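Local coordinates for molybdenum ABC transporter, periplasmic molybdenum-binding protein (Vibrio cholerae, PDB 4RXL) that binds tungstate and probably delivers molybdate or tungstate to a ModB-ModC membrane transporter, at residues N16-L21 / I223-F229; I89-Q94 / V160-P166; W107-A112 / E142-R146; V78-N84 / I195-A200; L157-E161 / S178-T182. All blocks are in the same frame, centred on the assembly; numbering follows the deposited sequence.

Contact 1. Residues N16-L21 / I223-F229; sequences NAVNAL and ILQRFGF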
# COMPACT_ATOMS: atom_id res chain seq x y z
N ASN A 16 -1.71 -9.78 1.79
CA ASN A 16 -2.04 -10.76 2.79
C ASN A 16 -3.48 -10.70 3.23
O ASN A 16 -4.11 -11.73 3.35
CB ASN A 16 -1.10 -10.69 3.99
CG ASN A 16 0.33 -10.89 3.57
OD1 ASN A 16 0.97 -9.97 3.09
ND2 ASN A 16 0.81 -12.09 3.72
N ALA A 17 -4.01 -9.51 3.38
CA ALA A 17 -5.38 -9.33 3.81
C ALA A 17 -6.35 -9.85 2.76
O ALA A 17 -7.31 -10.51 3.13
CB ALA A 17 -5.67 -7.84 4.09
N VAL A 18 -6.07 -9.58 1.48
CA VAL A 18 -6.97 -10.09 0.43
C VAL A 18 -6.84 -11.62 0.36
O VAL A 18 -7.84 -12.32 0.18
CB VAL A 18 -6.75 -9.43 -0.93
CG1 VAL A 18 -7.60 -10.10 -2.02
CG2 VAL A 18 -7.10 -7.97 -0.80
N ASN A 19 -5.65 -12.15 0.54
CA ASN A 19 -5.54 -13.59 0.55
C ASN A 19 -6.42 -14.21 1.68
O ASN A 19 -7.12 -15.18 1.48
CB ASN A 19 -4.08 -14.04 0.71
CG ASN A 19 -3.26 -13.84 -0.57
OD1 ASN A 19 -3.79 -13.67 -1.68
ND2 ASN A 19 -1.96 -13.86 -0.40
N ALA A 20 -6.36 -13.61 2.88
CA ALA A 20 -7.19 -14.02 3.98
C ALA A 20 -8.69 -13.85 3.71
O ALA A 20 -9.47 -14.71 4.08
CB ALA A 20 -6.79 -13.25 5.23
N LEU A 21 -9.05 -12.75 3.07
CA LEU A 21 -10.45 -12.49 2.71
C LEU A 21 -11.00 -13.47 1.68
O LEU A 21 -12.12 -13.96 1.84
CB LEU A 21 -10.64 -11.06 2.24
CG LEU A 21 -10.41 -9.95 3.28
CD1 LEU A 21 -10.14 -8.61 2.63
CD2 LEU A 21 -11.61 -9.83 4.22
N ILE A 223 -11.24 -9.04 9.75
CA ILE A 223 -10.01 -9.58 9.16
C ILE A 223 -9.03 -8.46 8.82
O ILE A 223 -7.86 -8.56 9.17
CB ILE A 223 -10.33 -10.48 7.95
CG1 ILE A 223 -10.93 -11.77 8.45
CG2 ILE A 223 -9.08 -10.72 7.12
CD1 ILE A 223 -11.74 -12.54 7.42
N LEU A 224 -9.49 -7.40 8.15
CA LEU A 224 -8.63 -6.26 7.84
C LEU A 224 -8.05 -5.70 9.14
O LEU A 224 -6.87 -5.40 9.18
CB LEU A 224 -9.40 -5.16 7.11
CG LEU A 224 -9.74 -5.50 5.65
CD1 LEU A 224 -10.90 -4.69 5.10
CD2 LEU A 224 -8.50 -5.34 4.80
N GLN A 225 -8.84 -5.54 10.18
CA GLN A 225 -8.29 -5.04 11.48
C GLN A 225 -7.18 -5.96 12.02
O GLN A 225 -6.18 -5.48 12.55
CB GLN A 225 -9.38 -4.85 12.55
CG GLN A 225 -10.58 -3.96 12.21
CD GLN A 225 -10.24 -2.68 11.47
OE1 GLN A 225 -9.40 -1.89 11.92
NE2 GLN A 225 -10.91 -2.44 10.33
N ARG A 226 -7.33 -7.27 11.86
CA ARG A 226 -6.34 -8.21 12.40
C ARG A 226 -5.02 -8.16 11.66
O ARG A 226 -3.96 -8.45 12.24
CB ARG A 226 -6.90 -9.63 12.43
CG ARG A 226 -7.97 -9.74 13.49
CD ARG A 226 -8.17 -11.17 13.92
NE ARG A 226 -8.93 -11.92 12.94
CZ ARG A 226 -10.26 -12.12 13.00
NH1 ARG A 226 -10.84 -12.87 12.07
NH2 ARG A 226 -11.00 -11.59 13.96
N PHE A 227 -5.07 -7.77 10.39
CA PHE A 227 -3.86 -7.55 9.58
C PHE A 227 -3.29 -6.15 9.79
O PHE A 227 -2.31 -5.78 9.17
CB PHE A 227 -4.15 -7.84 8.11
CG PHE A 227 -4.18 -9.32 7.78
CD1 PHE A 227 -5.32 -10.07 7.96
CD2 PHE A 227 -3.04 -9.98 7.34
CE1 PHE A 227 -5.34 -11.44 7.71
CE2 PHE A 227 -3.07 -11.33 7.04
CZ PHE A 227 -4.20 -12.07 7.24
N GLY A 228 -3.90 -5.38 10.68
CA GLY A 228 -3.35 -4.11 11.10
C GLY A 228 -3.90 -2.89 10.39
O GLY A 228 -3.45 -1.78 10.67
N PHE A 229 -4.88 -3.07 9.50
CA PHE A 229 -5.48 -1.93 8.83
C PHE A 229 -6.35 -1.15 9.80
O PHE A 229 -6.90 -1.71 10.75
CB PHE A 229 -6.27 -2.36 7.60
CG PHE A 229 -5.40 -2.82 6.48
CD1 PHE A 229 -5.01 -4.14 6.43
CD2 PHE A 229 -4.95 -1.96 5.51
CE1 PHE A 229 -4.18 -4.59 5.43
CE2 PHE A 229 -4.11 -2.40 4.52
CZ PHE A 229 -3.73 -3.73 4.49
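The ring of F227 lies against the start of helix 15-28 with one face turned to the backbone of A17. A17 CA sits 4.1 Å from the centroid of the F227 ring, only 9° off its normal, a CH-pi contact over the face. N16 and A20, one residue before and three after, reach the same ring obliquely through their CB atoms. A20 CB is 3.4 Å from F227 CE1. F227 has CG anti to its own carbonyl carbon (chi1 -78°), which turns the ring toward the 16-21 helix. The amide of N16 turns off to R154, from which its OD1 takes a hydrogen bond.

The rest of the contact is apolar. A17 CB is 3.8 Å from L224 CD2 and also 3.8 Å from F229 CE1. I223 CG2 touches both A20 CB and L21 CD2, and the side chains of L21 and I223 run alongside each other in opposing senses. G228 follows helix 218-226 in a Schellman motif, and its positive phi (97°) turns the chain so that F229 comes back to A17.

L177 of helix 172-177 touches N16 and F227. Helix 206-215 covers L21 and I223 through Y214, and V18 packs on strand 33-38.

Contact 2. Residues I89-Q94 / V160-P166; sequences IRPTAQ and VERGESP
P91 and V160 form the tight part of this contact. V160 CG1 is anti to its backbone N (chi1 -171°), and this methyl presses on the peptide between R90 and P91, 3.4 Å from R90 C. The P91 ring crosses the V160 side chain at about a right angle, with P91 CD 3.7 Å from V160 CG1. Carbonyl oxygens crowd the same ring. V160 O lies 3.3 Å from P91 CB, and P166 O and S165 O approach P91 CD and CG. I89 extends the apolar patch inward, laying CD1 against V160 CB at 3.8 Å. P166 O also receives a CA-H...O contact from R90 CA.

The outer side is looser and polar. Q94 stretches out beyond CG and gives a weak but straight hydrogen bond, NE2 to G163 O (3.3 Å, 171°). Its OE1 lies beside P166 CB. Water 1 donates to both Q94 O and P166 O, and so bridges the two segments. R90 stays extended from CG to NE and lays its NH1 against its own turn. This NH1 bonds T92 O at 2.9 Å, with weak bonds to P91 O and Q94 O.

Strand 78-91 leads into a type I beta turn from P91 to Q94, and helix 153-161 closes in a Schellman motif at G163. The arrangement is helix-on-strand packing in one lobe of a periplasmic binding protein fold.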
# COMPACT_ATOMS: atom_id res chain seq x y z
N ILE A 89 11.18 1.94 8.57
CA ILE A 89 11.71 0.65 9.03
C ILE A 89 13.20 0.48 8.79
O ILE A 89 13.79 1.16 7.95
CB ILE A 89 10.95 -0.54 8.40
CG1 ILE A 89 10.96 -0.49 6.87
CG2 ILE A 89 9.50 -0.57 8.81
CD1 ILE A 89 10.68 -1.83 6.23
N ARG A 90 13.77 -0.45 9.55
CA ARG A 90 15.17 -0.86 9.45
C ARG A 90 15.18 -2.39 9.48
O ARG A 90 14.21 -3.00 9.95
CB ARG A 90 15.97 -0.34 10.67
CG ARG A 90 15.53 -0.93 12.00
CD ARG A 90 16.44 -0.49 13.14
NE ARG A 90 16.02 -1.00 14.45
CZ ARG A 90 16.31 -2.20 14.95
NH1 ARG A 90 17.03 -3.09 14.25
NH2 ARG A 90 15.89 -2.53 16.16
N PRO A 91 16.27 -3.03 9.00
CA PRO A 91 16.40 -4.48 9.19
C PRO A 91 16.60 -4.75 10.66
O PRO A 91 17.33 -4.00 11.32
CB PRO A 91 17.65 -4.86 8.38
CG PRO A 91 18.07 -3.65 7.64
CD PRO A 91 17.41 -2.46 8.27
N THR A 92 15.97 -5.81 11.17
CA THR A 92 15.98 -6.09 12.60
C THR A 92 17.40 -6.32 13.08
O THR A 92 17.76 -5.93 14.19
CB THR A 92 15.10 -7.31 12.95
OG1 THR A 92 13.73 -7.03 12.62
CG2 THR A 92 15.18 -7.63 14.44
N ALA A 93 18.22 -6.93 12.23
CA ALA A 93 19.62 -7.19 12.57
C ALA A 93 20.55 -5.99 12.34
O ALA A 93 21.76 -6.13 12.48
CB ALA A 93 20.11 -8.39 11.78
N GLN A 94 20.01 -4.83 11.98
CA GLN A 94 20.83 -3.62 11.81
C GLN A 94 20.23 -2.50 12.64
O GLN A 94 19.32 -1.82 12.17
CB GLN A 94 20.91 -3.20 10.33
CG GLN A 94 21.88 -4.02 9.48
CD GLN A 94 21.82 -3.64 8.00
OE1 GLN A 94 22.08 -2.49 7.63
NE2 GLN A 94 21.47 -4.61 7.15
N VAL A 160 14.77 -4.01 2.61
CA VAL A 160 15.06 -3.81 4.01
C VAL A 160 15.23 -5.18 4.69
O VAL A 160 16.18 -5.36 5.45
CB VAL A 160 13.99 -2.94 4.71
CG1 VAL A 160 14.44 -2.57 6.12
CG2 VAL A 160 13.75 -1.68 3.89
N GLU A 161 14.33 -6.12 4.40
CA GLU A 161 14.44 -7.49 4.93
C GLU A 161 15.78 -8.13 4.60
O GLU A 161 16.39 -8.81 5.43
CB GLU A 161 13.30 -8.37 4.41
CG GLU A 161 11.93 -7.97 4.91
CD GLU A 161 10.84 -8.89 4.38
OE1 GLU A 161 10.96 -9.39 3.24
OE2 GLU A 161 9.85 -9.09 5.12
N ARG A 162 16.24 -7.92 3.37
CA ARG A 162 17.55 -8.46 2.95
C ARG A 162 18.75 -7.68 3.48
O ARG A 162 19.89 -8.10 3.32
CB ARG A 162 17.63 -8.56 1.42
CG ARG A 162 16.59 -9.51 0.84
CD ARG A 162 17.00 -9.99 -0.54
NE ARG A 162 16.95 -8.93 -1.55
CZ ARG A 162 15.83 -8.49 -2.14
NH1 ARG A 162 14.64 -8.98 -1.81
NH2 ARG A 162 15.91 -7.53 -3.06
N GLY A 163 18.53 -6.53 4.08
CA GLY A 163 19.61 -5.73 4.61
C GLY A 163 20.31 -4.90 3.56
O GLY A 163 21.35 -4.35 3.84
N GLU A 164 19.73 -4.77 2.36
CA GLU A 164 20.38 -4.02 1.29
C GLU A 164 20.20 -2.54 1.55
O GLU A 164 21.11 -1.74 1.28
CB GLU A 164 19.86 -4.42 -0.09
CG GLU A 164 20.19 -5.85 -0.49
CD GLU A 164 19.44 -6.33 -1.74
OE1 GLU A 164 19.35 -5.58 -2.73
OE2 GLU A 164 18.95 -7.48 -1.72
N SER A 165 19.02 -2.18 2.08
CA SER A 165 18.74 -0.84 2.55
C SER A 165 18.64 -0.86 4.08
O SER A 165 17.95 -1.69 4.65
CB SER A 165 17.43 -0.32 1.96
OG SER A 165 17.55 0.04 0.59
N PRO A 166 19.32 0.09 4.76
CA PRO A 166 19.24 0.17 6.21
C PRO A 166 18.03 0.92 6.70
O PRO A 166 17.72 0.83 7.86
CB PRO A 166 20.53 0.92 6.58
CG PRO A 166 20.80 1.78 5.40
CD PRO A 166 20.32 1.02 4.21
O HOH W 1 19.88 0.29 9.84

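Contact 3. Residues W107-A112 / E142-R146; sequences WQTALA and ELESR
L143 CD1 sits over one face of the W107 indole, where helix 104-111 meets the end of helix 140-143. This is helix-end packing within an alpha/beta lobe of the periplasmic binding protein fold, away from the tungstate pocket. The leucine crosses the indole at about a right angle. Its CD1 is 4.0 Å from the centroid of the six-membered ring and 21° off the normal, a CH-pi contact offset toward the rim. The other methyl, L143 CD2, turns to L111 and lies 3.7 Å from L111 CD1, the two side chains passing at a slant. The fork of L143 spans W107 and L111, one turn apart on the helix. The indole is fixed at its edge as well, because W107 NE1 donates to L101 O. Its other neighbours include L116 of strand 116-119 and L134 of helix 125-137.

The outer layer is polar. R146 is bent at chi2 and chi3, which brings its guanidinium near L111 CB. Q108 also bends at chi2, and its side chain crosses that of R146 at about a right angle, the amide and guanidinium planes being 43° apart. R146 presents its NE/NH2 side to a single oxygen. R146 NH2 also makes a weak bond to A112 O, just past the end of helix 104-111.

Q108 OE1 lies close to the guanidinium plane and accepts from R146 NE at 3.0 Å, nearly along the C=O axis, and from R146 NH2 at 3.2 Å, on a lone pair.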
# COMPACT_ATOMS: atom_id res chain seq x y z
N TRP A 107 19.66 11.47 8.89
CA TRP A 107 19.28 10.57 7.78
C TRP A 107 20.53 10.07 7.05
O TRP A 107 20.65 8.89 6.76
CB TRP A 107 18.37 11.25 6.77
CG TRP A 107 16.97 11.41 7.16
CD1 TRP A 107 16.42 12.47 7.80
CD2 TRP A 107 15.90 10.50 6.90
NE1 TRP A 107 15.07 12.27 7.98
CE2 TRP A 107 14.72 11.07 7.44
CE3 TRP A 107 15.81 9.23 6.29
CZ2 TRP A 107 13.47 10.44 7.36
CZ3 TRP A 107 14.56 8.61 6.21
CH2 TRP A 107 13.41 9.21 6.75
N GLN A 108 21.49 10.95 6.78
CA GLN A 108 22.65 10.55 5.99
C GLN A 108 23.58 9.64 6.80
O GLN A 108 24.28 8.81 6.23
CB GLN A 108 23.38 11.78 5.42
CG GLN A 108 22.44 12.76 4.70
CD GLN A 108 22.91 13.17 3.31
OE1 GLN A 108 23.22 12.33 2.46
NE2 GLN A 108 22.92 14.48 3.07
N THR A 109 23.58 9.80 8.12
CA THR A 109 24.32 8.92 9.03
C THR A 109 23.75 7.51 9.10
O THR A 109 24.50 6.53 9.08
CB THR A 109 24.37 9.52 10.45
OG1 THR A 109 25.17 10.71 10.45
CG2 THR A 109 24.97 8.53 11.45
N ALA A 110 22.43 7.40 9.23
CA ALA A 110 21.76 6.11 9.22
C ALA A 110 21.88 5.38 7.89
O ALA A 110 22.00 4.19 7.85
CB ALA A 110 20.29 6.28 9.58
N LEU A 111 21.76 6.13 6.81
CA LEU A 111 21.92 5.60 5.47
C LEU A 111 23.34 5.19 5.21
O LEU A 111 23.58 4.16 4.63
CB LEU A 111 21.45 6.58 4.41
CG LEU A 111 19.93 6.80 4.37
CD1 LEU A 111 19.52 7.85 3.37
CD2 LEU A 111 19.19 5.49 4.12
N ALA A 112 24.29 5.99 5.67
CA ALA A 112 25.68 5.66 5.45
C ALA A 112 25.93 5.58 3.95
O ALA A 112 25.80 6.56 3.26
CB ALA A 112 26.02 4.36 6.16
N GLU A 142 17.76 16.75 -0.03
CA GLU A 142 18.90 15.90 0.35
C GLU A 142 18.74 14.40 0.03
O GLU A 142 19.69 13.76 -0.40
CB GLU A 142 19.20 16.04 1.85
CG GLU A 142 19.88 17.35 2.23
CD GLU A 142 18.95 18.38 2.87
OE1 GLU A 142 17.72 18.21 2.80
OE2 GLU A 142 19.47 19.36 3.45
N LEU A 143 17.55 13.86 0.25
CA LEU A 143 17.30 12.42 0.08
C LEU A 143 16.86 12.03 -1.32
O LEU A 143 16.92 10.85 -1.67
CB LEU A 143 16.20 11.97 1.05
CG LEU A 143 16.58 11.99 2.53
CD1 LEU A 143 15.37 11.62 3.36
CD2 LEU A 143 17.74 11.06 2.82
N GLU A 144 16.35 13.00 -2.08
CA GLU A 144 16.03 12.87 -3.50
C GLU A 144 17.01 11.93 -4.24
O GLU A 144 16.60 11.04 -4.99
CB GLU A 144 16.12 14.28 -4.11
CG GLU A 144 16.11 14.39 -5.63
CD GLU A 144 14.71 14.42 -6.20
OE1 GLU A 144 14.24 15.54 -6.52
OE2 GLU A 144 14.08 13.35 -6.32
N SER A 145 18.31 12.14 -4.02
CA SER A 145 19.34 11.43 -4.77
C SER A 145 19.82 10.12 -4.12
O SER A 145 20.79 9.53 -4.61
CB SER A 145 20.53 12.37 -4.97
OG SER A 145 21.07 12.80 -3.72
N ARG A 146 19.16 9.68 -3.04
CA ARG A 146 19.63 8.57 -2.21
C ARG A 146 18.54 7.52 -2.04
O ARG A 146 18.51 6.83 -1.02
CB ARG A 146 20.05 9.06 -0.81
CG ARG A 146 21.01 10.25 -0.78
CD ARG A 146 22.46 9.81 -0.75
NE ARG A 146 23.05 9.96 0.58
CZ ARG A 146 23.47 8.96 1.37
NH1 ARG A 146 23.39 7.69 0.98
NH2 ARG A 146 23.99 9.25 2.56

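Contact 4. Residues V78-N84 / I195-A200; sequences VVTLAAN and IRYPLA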
# COMPACT_ATOMS: atom_id res chain seq x y z
N VAL A 78 -17.40 3.05 -6.26
CA VAL A 78 -16.17 3.09 -5.52
C VAL A 78 -16.52 3.35 -4.07
O VAL A 78 -17.29 4.26 -3.78
CB VAL A 78 -15.24 4.21 -6.03
CG1 VAL A 78 -13.91 4.19 -5.30
CG2 VAL A 78 -15.06 4.11 -7.53
N VAL A 79 -15.98 2.55 -3.17
CA VAL A 79 -16.25 2.74 -1.73
C VAL A 79 -14.93 2.62 -1.00
O VAL A 79 -14.04 1.95 -1.46
CB VAL A 79 -17.27 1.72 -1.17
CG1 VAL A 79 -18.56 1.76 -1.99
CG2 VAL A 79 -16.70 0.31 -1.14
N THR A 80 -14.75 3.28 0.13
CA THR A 80 -13.48 3.17 0.85
C THR A 80 -13.52 1.96 1.77
O THR A 80 -14.48 1.74 2.52
CB THR A 80 -13.15 4.44 1.66
OG1 THR A 80 -13.33 5.58 0.82
CG2 THR A 80 -11.73 4.40 2.14
N LEU A 81 -12.48 1.17 1.69
CA LEU A 81 -12.39 -0.10 2.37
C LEU A 81 -11.62 -0.04 3.72
O LEU A 81 -11.95 -0.74 4.68
CB LEU A 81 -11.70 -1.07 1.43
CG LEU A 81 -11.67 -2.53 1.81
CD1 LEU A 81 -13.08 -3.03 2.02
CD2 LEU A 81 -10.98 -3.27 0.70
N ALA A 82 -10.56 0.75 3.77
CA ALA A 82 -9.61 0.66 4.87
C ALA A 82 -8.69 1.87 4.85
O ALA A 82 -8.61 2.60 3.86
CB ALA A 82 -8.79 -0.61 4.70
N ALA A 83 -7.95 2.05 5.94
CA ALA A 83 -6.92 3.07 6.03
C ALA A 83 -5.62 2.47 6.54
O ALA A 83 -5.58 1.31 6.96
CB ALA A 83 -7.37 4.20 6.93
N ASN A 84 -4.55 3.25 6.47
CA ASN A 84 -3.25 2.76 6.91
C ASN A 84 -2.47 3.93 7.47
O ASN A 84 -2.95 5.06 7.47
CB ASN A 84 -2.50 2.08 5.74
CG ASN A 84 -1.70 0.85 6.16
OD1 ASN A 84 -1.20 0.76 7.29
ND2 ASN A 84 -1.51 -0.06 5.21
N ILE A 195 -3.91 7.95 4.24
CA ILE A 195 -3.84 6.74 3.43
C ILE A 195 -5.16 5.99 3.48
O ILE A 195 -5.62 5.62 4.55
CB ILE A 195 -2.73 5.83 3.92
CG1 ILE A 195 -1.41 6.58 3.86
CG2 ILE A 195 -2.69 4.54 3.09
CD1 ILE A 195 -0.35 5.99 4.77
N ARG A 196 -5.80 5.86 2.32
CA ARG A 196 -7.13 5.30 2.20
C ARG A 196 -7.14 4.39 0.99
O ARG A 196 -6.52 4.71 -0.03
CB ARG A 196 -8.17 6.39 2.01
CG ARG A 196 -8.23 7.40 3.14
CD ARG A 196 -8.88 6.84 4.39
NE ARG A 196 -8.96 7.85 5.46
CZ ARG A 196 -8.00 8.12 6.35
NH1 ARG A 196 -8.21 9.07 7.25
NH2 ARG A 196 -6.81 7.46 6.36
N TYR A 197 -7.80 3.24 1.13
CA TYR A 197 -7.91 2.22 0.10
C TYR A 197 -9.30 2.14 -0.49
O TYR A 197 -10.18 1.56 0.12
CB TYR A 197 -7.61 0.83 0.69
CG TYR A 197 -6.18 0.61 1.09
CD1 TYR A 197 -5.71 1.14 2.25
CD2 TYR A 197 -5.29 -0.17 0.32
CE1 TYR A 197 -4.39 0.97 2.64
CE2 TYR A 197 -3.99 -0.38 0.71
CZ TYR A 197 -3.54 0.18 1.89
OH TYR A 197 -2.23 0.01 2.29
N PRO A 198 -9.51 2.72 -1.65
CA PRO A 198 -10.80 2.49 -2.31
C PRO A 198 -10.92 1.12 -2.95
O PRO A 198 -9.95 0.55 -3.43
CB PRO A 198 -10.84 3.56 -3.40
CG PRO A 198 -9.42 3.87 -3.68
CD PRO A 198 -8.65 3.64 -2.40
N LEU A 199 -12.15 0.63 -3.01
CA LEU A 199 -12.51 -0.58 -3.70
C LEU A 199 -13.41 -0.15 -4.84
O LEU A 199 -14.48 0.44 -4.60
CB LEU A 199 -13.23 -1.51 -2.75
CG LEU A 199 -14.04 -2.67 -3.32
CD1 LEU A 199 -13.12 -3.70 -3.98
CD2 LEU A 199 -14.87 -3.30 -2.22
N ALA A 200 -12.97 -0.42 -6.06
CA ALA A 200 -13.73 -0.06 -7.26
C ALA A 200 -14.35 -1.30 -7.90
O ALA A 200 -13.66 -2.30 -8.13
CB ALA A 200 -12.82 0.65 -8.24
O HOH W 2 -2.70 7.76 6.89
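V79 and L199 make the hydrogen-bonded pair near one end of this antiparallel strand pair. V79 N donates to L199 O at 3.0 Å, and L199 N returns a bond to V79 O at 2.8 Å. Farther along, Y197 is met by two residues: its O accepts from L81 N at 2.8 Å, while its N donates to A82 O at 2.9 Å. This shift accompanies the helical backbone at L81 (psi -38°), a classic beta bulge. A82 N is buried here and has no partner in the model.

At the far end I195 O accepts two bonds from opposite faces of its plane, from N84 N (3.2 Å) and from R196 NH2 (2.8 Å). The bend of R196 at chi2 (-74°) folds its guanidinium back past A83 CB to reach that oxygen. Water 2 donates to N84 O and accepts from I195 N.

N84 ND2 donates to Y197 OH at 3.0 Å, with the hydroxyl in the amide plane. The same ND2 also bonds T173, and Y197 OH bonds S13, a residue of the tungstate pocket. The tyrosine edge, meanwhile, runs along A82 O and N84 CB.

Helix 61-69 packs on the face of V78, R196 and P198. Helix 206-215 covers L199 on the other face, and L81 also touches this helix. Strand 195-201 also pairs antiparallel with strand 55-57, and Y171 of strand 168-171 touches N84, I195 and Y197.

Contact 5. Residues L157-E161 / S178-T182; sequences LALVE and SDKVT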
# COMPACT_ATOMS: atom_id res chain seq x y z
N LEU A 157 9.89 -3.17 1.01
CA LEU A 157 10.03 -4.00 2.20
C LEU A 157 11.12 -5.06 2.07
O LEU A 157 11.97 -5.19 2.96
CB LEU A 157 8.69 -4.66 2.53
CG LEU A 157 8.64 -5.62 3.73
CD1 LEU A 157 8.88 -4.87 5.02
CD2 LEU A 157 7.31 -6.32 3.76
N ALA A 158 11.16 -5.78 0.95
CA ALA A 158 12.13 -6.87 0.78
C ALA A 158 13.58 -6.38 0.79
O ALA A 158 14.46 -7.12 1.20
CB ALA A 158 11.85 -7.63 -0.50
N LEU A 159 13.83 -5.17 0.29
CA LEU A 159 15.20 -4.60 0.31
C LEU A 159 15.70 -4.42 1.74
O LEU A 159 16.87 -4.64 2.05
CB LEU A 159 15.25 -3.24 -0.40
CG LEU A 159 15.19 -3.23 -1.92
CD1 LEU A 159 15.14 -1.79 -2.42
CD2 LEU A 159 16.38 -4.00 -2.52
N VAL A 160 14.77 -4.01 2.61
CA VAL A 160 15.06 -3.81 4.01
C VAL A 160 15.23 -5.18 4.69
O VAL A 160 16.18 -5.36 5.45
CB VAL A 160 13.99 -2.94 4.71
CG1 VAL A 160 14.44 -2.57 6.12
CG2 VAL A 160 13.75 -1.68 3.89
N GLU A 161 14.33 -6.12 4.40
CA GLU A 161 14.44 -7.49 4.93
C GLU A 161 15.78 -8.13 4.60
O GLU A 161 16.39 -8.81 5.43
CB GLU A 161 13.30 -8.37 4.41
CG GLU A 161 11.93 -7.97 4.91
CD GLU A 161 10.84 -8.89 4.38
OE1 GLU A 161 10.96 -9.39 3.24
OE2 GLU A 161 9.85 -9.09 5.12
N SER A 178 6.15 -8.67 8.97
CA SER A 178 7.54 -9.07 8.78
C SER A 178 8.29 -9.11 10.12
O SER A 178 8.21 -8.16 10.89
CB SER A 178 8.23 -8.09 7.82
OG SER A 178 9.60 -8.40 7.65
N ASP A 179 9.00 -10.20 10.39
CA ASP A 179 9.89 -10.28 11.57
C ASP A 179 11.32 -9.84 11.24
O ASP A 179 12.11 -9.54 12.13
CB ASP A 179 9.90 -11.70 12.15
CG ASP A 179 8.59 -12.07 12.82
OD1 ASP A 179 7.54 -11.53 12.43
OD2 ASP A 179 8.62 -12.91 13.75
N LYS A 180 11.63 -9.79 9.94
CA LYS A 180 12.93 -9.36 9.46
C LYS A 180 13.14 -7.83 9.57
O LYS A 180 14.26 -7.35 9.41
CB LYS A 180 13.13 -9.80 8.01
CG LYS A 180 13.04 -11.30 7.76
CD LYS A 180 14.28 -12.03 8.24
CE LYS A 180 15.44 -11.89 7.27
NZ LYS A 180 16.69 -12.44 7.87
N VAL A 181 12.07 -7.07 9.81
CA VAL A 181 12.21 -5.61 9.97
C VAL A 181 11.61 -5.12 11.28
O VAL A 181 10.75 -5.76 11.87
CB VAL A 181 11.57 -4.82 8.81
CG1 VAL A 181 12.08 -5.35 7.48
CG2 VAL A 181 10.05 -4.88 8.87
N THR A 182 12.10 -3.96 11.70
CA THR A 182 11.62 -3.29 12.90
C THR A 182 11.24 -1.86 12.55
O THR A 182 11.90 -1.20 11.75
CB THR A 182 12.73 -3.29 13.97
OG1 THR A 182 13.13 -4.64 14.24
CG2 THR A 182 12.24 -2.63 15.26
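S178 OG donates a short hydrogen bond, 2.6 Å, to E161 OE2. The carboxylate accepts it on its anti lone pair, the one directed away from OE1. E161 is extended beyond CG (chi2 -179°), so the chain spans the gap from the last turn of helix 153-161 to the loop before strand 181-186. S178 OG is anti to its own backbone N (chi1 178°), which points it at the glutamate. It also receives a weak bond from K180 N within the same loop.

The aliphatic part of E161 is used as well. Its CG lies 3.7 Å from V181 CG1 and 3.8 Å from K180 CB. K180 then bends at chi2 and chi3, which brings CE to 3.7 Å from E161 O, while its amino group turns off from the helix.

Behind these polar groups is an apolar layer. V181 splits its two methyls: CG2 meets L157 CD1 at 4.0 Å, and CG1 meets V160 CG1 at 3.9 Å, the two valines crossing at about a right angle.

The packing sets the helix against the side chains of strand 181-186 and the loop before it. Such alpha/beta layering is characteristic of the lobes of periplasmic binding proteins.

Contacts 2 and 5 share V160 and E161, and their centres are about 6 Å apart. Both lie at one end of helix 153-161, against neighbouring strands 78-91 and 181-186. Contact 3 touches contact 2 where P166 CG lies 3.6 Å from A110 O. Contacts 1 and 4 touch, with F229 CE2 3.6 Å from N84 ND2. Contact 4 lies on the opposite side of the chain's centre from contacts 2, 3 and 5. Strand 78-91 runs through contacts 4 and 2, whose centres are about 29 Å apart. The tungstate lies nearest contact 4, about 5 Å from the Y197 side chain, about 8 Å from that of F229 and about 9 Å from that of L157.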